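Local structure of digeranylgeranylglycerophospholipid reductase (4OPC) at residues R273-Y277 against W437-D442. The protein uses FAD to hydrogenate the isoprenoid double bonds of digeranylgeranylglycerophospholipids, yielding the saturated archaeols of archaeal membranes. Residues are numbered along the deposited sequence; the frame is centred on the assembly and turned at random. Where two conformers were deposited one is given.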
loop_
_atom_site.group_PDB
_atom_site.type_symbol
_atom_site.label_atom_id
_atom_site.label_comp_id
_atom_site.label_asym_id
_atom_site.label_seq_id
_atom_site.Cartn_x
_atom_site.Cartn_y
_atom_site.Cartn_z
ATOM N N ARG A 273 -2.402 -7.506 -0.195
ATOM C CA ARG A 273 -3.176 -8.321 -1.131
ATOM C C ARG A 273 -3.557 -7.528 -2.375
ATOM O O ARG A 273 -3.282 -6.321 -2.469
ATOM C CB ARG A 273 -4.451 -8.845 -0.459
ATOM C CG ARG A 273 -5.280 -7.770 0.223
ATOM C CD ARG A 273 -6.745 -8.226 0.337
ATOM N NE ARG A 273 -7.464 -8.010 -0.920
ATOM C CZ ARG A 273 -8.758 -8.252 -1.092
ATOM N NH1 ARG A 273 -9.351 -7.949 -2.249
ATOM N NH2 ARG A 273 -9.474 -8.789 -0.110
ATOM N N ARG A 274 -4.184 -8.217 -3.329
ATOM C CA ARG A 274 -4.818 -7.584 -4.481
ATOM C C ARG A 274 -5.771 -6.475 -4.009
ATOM O O ARG A 274 -6.237 -6.490 -2.868
ATOM C CB ARG A 274 -5.583 -8.648 -5.268
ATOM C CG ARG A 274 -6.718 -9.257 -4.472
ATOM C CD ARG A 274 -6.953 -10.731 -4.830
ATOM N NE ARG A 274 -8.035 -11.271 -4.010
ATOM C CZ ARG A 274 -7.896 -11.692 -2.755
ATOM N NH1 ARG A 274 -6.714 -11.647 -2.154
ATOM N NH2 ARG A 274 -8.950 -12.159 -2.098
ATOM N N PRO A 275 -6.071 -5.499 -4.877
ATOM C CA PRO A 275 -6.954 -4.420 -4.404
ATOM C C PRO A 275 -8.389 -4.891 -4.169
ATOM O O PRO A 275 -8.749 -6.029 -4.487
ATOM C CB PRO A 275 -6.906 -3.389 -5.539
ATOM C CG PRO A 275 -6.418 -4.139 -6.742
ATOM C CD PRO A 275 -5.595 -5.291 -6.254
ATOM N N LEU A 276 -9.210 -4.014 -3.591
ATOM C CA LEU A 276 -10.645 -4.266 -3.524
ATOM C C LEU A 276 -11.131 -4.691 -4.900
ATOM O O LEU A 276 -10.766 -4.067 -5.895
ATOM C CB LEU A 276 -11.375 -2.969 -3.177
ATOM C CG LEU A 276 -11.759 -2.549 -1.763
ATOM C CD1 LEU A 276 -12.775 -1.407 -1.866
ATOM C CD2 LEU A 276 -12.301 -3.684 -0.919
ATOM N N TYR A 277 -11.947 -5.740 -4.963
ATOM C CA TYR A 277 -12.411 -6.252 -6.250
ATOM C C TYR A 277 -13.057 -5.170 -7.105
ATOM O O TYR A 277 -12.832 -5.123 -8.316
ATOM C CB TYR A 277 -13.352 -7.434 -6.062
ATOM C CG TYR A 277 -12.636 -8.722 -5.744
ATOM C CD1 TYR A 277 -11.596 -9.172 -6.548
ATOM C CD2 TYR A 277 -12.983 -9.482 -4.637
ATOM C CE1 TYR A 277 -10.945 -10.364 -6.271
ATOM C CE2 TYR A 277 -12.327 -10.676 -4.353
ATOM C CZ TYR A 277 -11.311 -11.093 -5.171
ATOM O OH TYR A 277 -10.650 -12.278 -4.903
ATOM N N TRP A 437 -16.474 -12.707 -12.559
ATOM C CA TRP A 437 -15.032 -12.492 -12.602
ATOM C C TRP A 437 -14.406 -12.706 -11.223
ATOM O O TRP A 437 -13.389 -13.404 -11.096
ATOM C CB TRP A 437 -14.737 -11.092 -13.134
ATOM C CG TRP A 437 -13.293 -10.699 -13.082
ATOM C CD1 TRP A 437 -12.334 -10.958 -14.025
ATOM C CD2 TRP A 437 -12.645 -9.971 -12.039
ATOM N NE1 TRP A 437 -11.131 -10.421 -13.627
ATOM C CE2 TRP A 437 -11.293 -9.815 -12.411
ATOM C CE3 TRP A 437 -13.082 -9.414 -10.835
ATOM C CZ2 TRP A 437 -10.369 -9.142 -11.611
ATOM C CZ3 TRP A 437 -12.165 -8.749 -10.042
ATOM C CH2 TRP A 437 -10.825 -8.620 -10.432
ATOM N N ARG A 438 -15.019 -12.121 -10.194
ATOM C CA ARG A 438 -14.551 -12.289 -8.823
ATOM C C ARG A 438 -14.477 -13.770 -8.432
ATOM O O ARG A 438 -13.520 -14.194 -7.775
ATOM C CB ARG A 438 -15.461 -11.518 -7.858
ATOM C CG ARG A 438 -15.095 -11.643 -6.383
ATOM C CD ARG A 438 -16.039 -10.800 -5.520
ATOM N NE ARG A 438 -17.423 -11.229 -5.687
ATOM C CZ ARG A 438 -18.455 -10.418 -5.909
ATOM N NH1 ARG A 438 -18.289 -9.101 -5.979
ATOM N NH2 ARG A 438 -19.670 -10.929 -6.053
ATOM N N ARG A 439 -15.474 -14.554 -8.834
ATOM C CA ARG A 439 -15.476 -15.972 -8.504
ATOM C C ARG A 439 -14.322 -16.698 -9.201
ATOM O O ARG A 439 -13.711 -17.594 -8.625
ATOM C CB ARG A 439 -16.835 -16.610 -8.815
ATOM C CG ARG A 439 -17.954 -16.089 -7.912
ATOM C CD ARG A 439 -19.266 -16.838 -8.106
ATOM N NE ARG A 439 -19.930 -16.500 -9.362
ATOM C CZ ARG A 439 -20.785 -15.492 -9.511
ATOM N NH1 ARG A 439 -21.076 -14.707 -8.483
ATOM N NH2 ARG A 439 -21.344 -15.262 -10.692
ATOM N N GLU A 440 -14.006 -16.289 -10.424
ATOM C CA GLU A 440 -12.844 -16.845 -11.114
ATOM C C GLU A 440 -11.551 -16.553 -10.357
ATOM O O GLU A 440 -10.695 -17.430 -10.212
ATOM C CB GLU A 440 -12.720 -16.285 -12.530
ATOM C CG GLU A 440 -13.746 -16.775 -13.518
ATOM C CD GLU A 440 -13.427 -16.306 -14.924
ATOM O OE1 GLU A 440 -13.938 -15.240 -15.328
ATOM O OE2 GLU A 440 -12.648 -16.995 -15.615
ATOM N N VAL A 441 -11.404 -15.323 -9.878
ATOM C CA VAL A 441 -10.197 -14.941 -9.156
ATOM C C VAL A 441 -10.101 -15.710 -7.844
ATOM O O VAL A 441 -9.045 -16.262 -7.510
ATOM C CB VAL A 441 -10.156 -13.421 -8.876
ATOM C CG1 VAL A 441 -8.938 -13.081 -8.023
ATOM C CG2 VAL A 441 -10.130 -12.645 -10.188
ATOM N N ASP A 442 -11.213 -15.763 -7.114
ATOM C CA ASP A 442 -11.276 -16.512 -5.862
ATOM C C ASP A 442 -10.893 -17.969 -6.077
ATOM O O ASP A 442 -10.163 -18.545 -5.269
ATOM C CB ASP A 442 -12.669 -16.420 -5.231
ATOM C CG ASP A 442 -12.929 -15.066 -4.578
ATOM O OD1 ASP A 442 -11.955 -14.377 -4.211
ATOM O OD2 ASP A 442 -14.113 -14.706 -4.411
HETATM O O HOH W 1 -11.824 -13.269 -1.884
#
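Arg274, in the loop that follows strand 261-271, reaches Asp442 of helix 434-452 through two intermediaries, the hydroxyl of Tyr277 and a water. The guanidinium of Arg273 lies over one face of that of Arg274, and salt bridges to Glu176 from Arg273 and to Asp349 of helix 332-357 from Arg274 probably offset the charge of this pair. Two nitrogens of Arg274, lying side by side, grip Tyr277 OH in the guanidinium plane, NE at 2.9 Å from OH and NH2 at 3.3 Å. Its NH2 also makes a weak bond to the water, which donates to Asp442 OD1.

Tyr277 carries most of the contact. With CG beside the backbone N (chi1 -78°), its ring lies against the side chains of Arg438, Val441 and Trp437. Arg438 CG sits over one ring face, 3.7 Å from the Tyr277 centroid, in a CH-pi contact, and Val441 CG1 meets the ring edge, 3.8 Å from Tyr277 CE1. Trp437 CZ3 comes within 3.6 Å of Tyr277 CD1, the two ring planes being 89° apart. Trp437 is itself held by a bond from its NE1 to Leu423 O in helix 410-425 and by edge-to-face packing with Tyr424 and Tyr427.

At the ring's far end, Tyr277 OH donates to Asp442 OD1 over 2.6 Å, from above the carboxylate plane. Accepting from an arginine while donating to a carboxylate, the phenol would be polarised toward Asp442, and this relay probably lets the opposite charges, with Arg274 NH2 4.3 Å from Asp442 OD1, stabilise each other without a direct salt bridge.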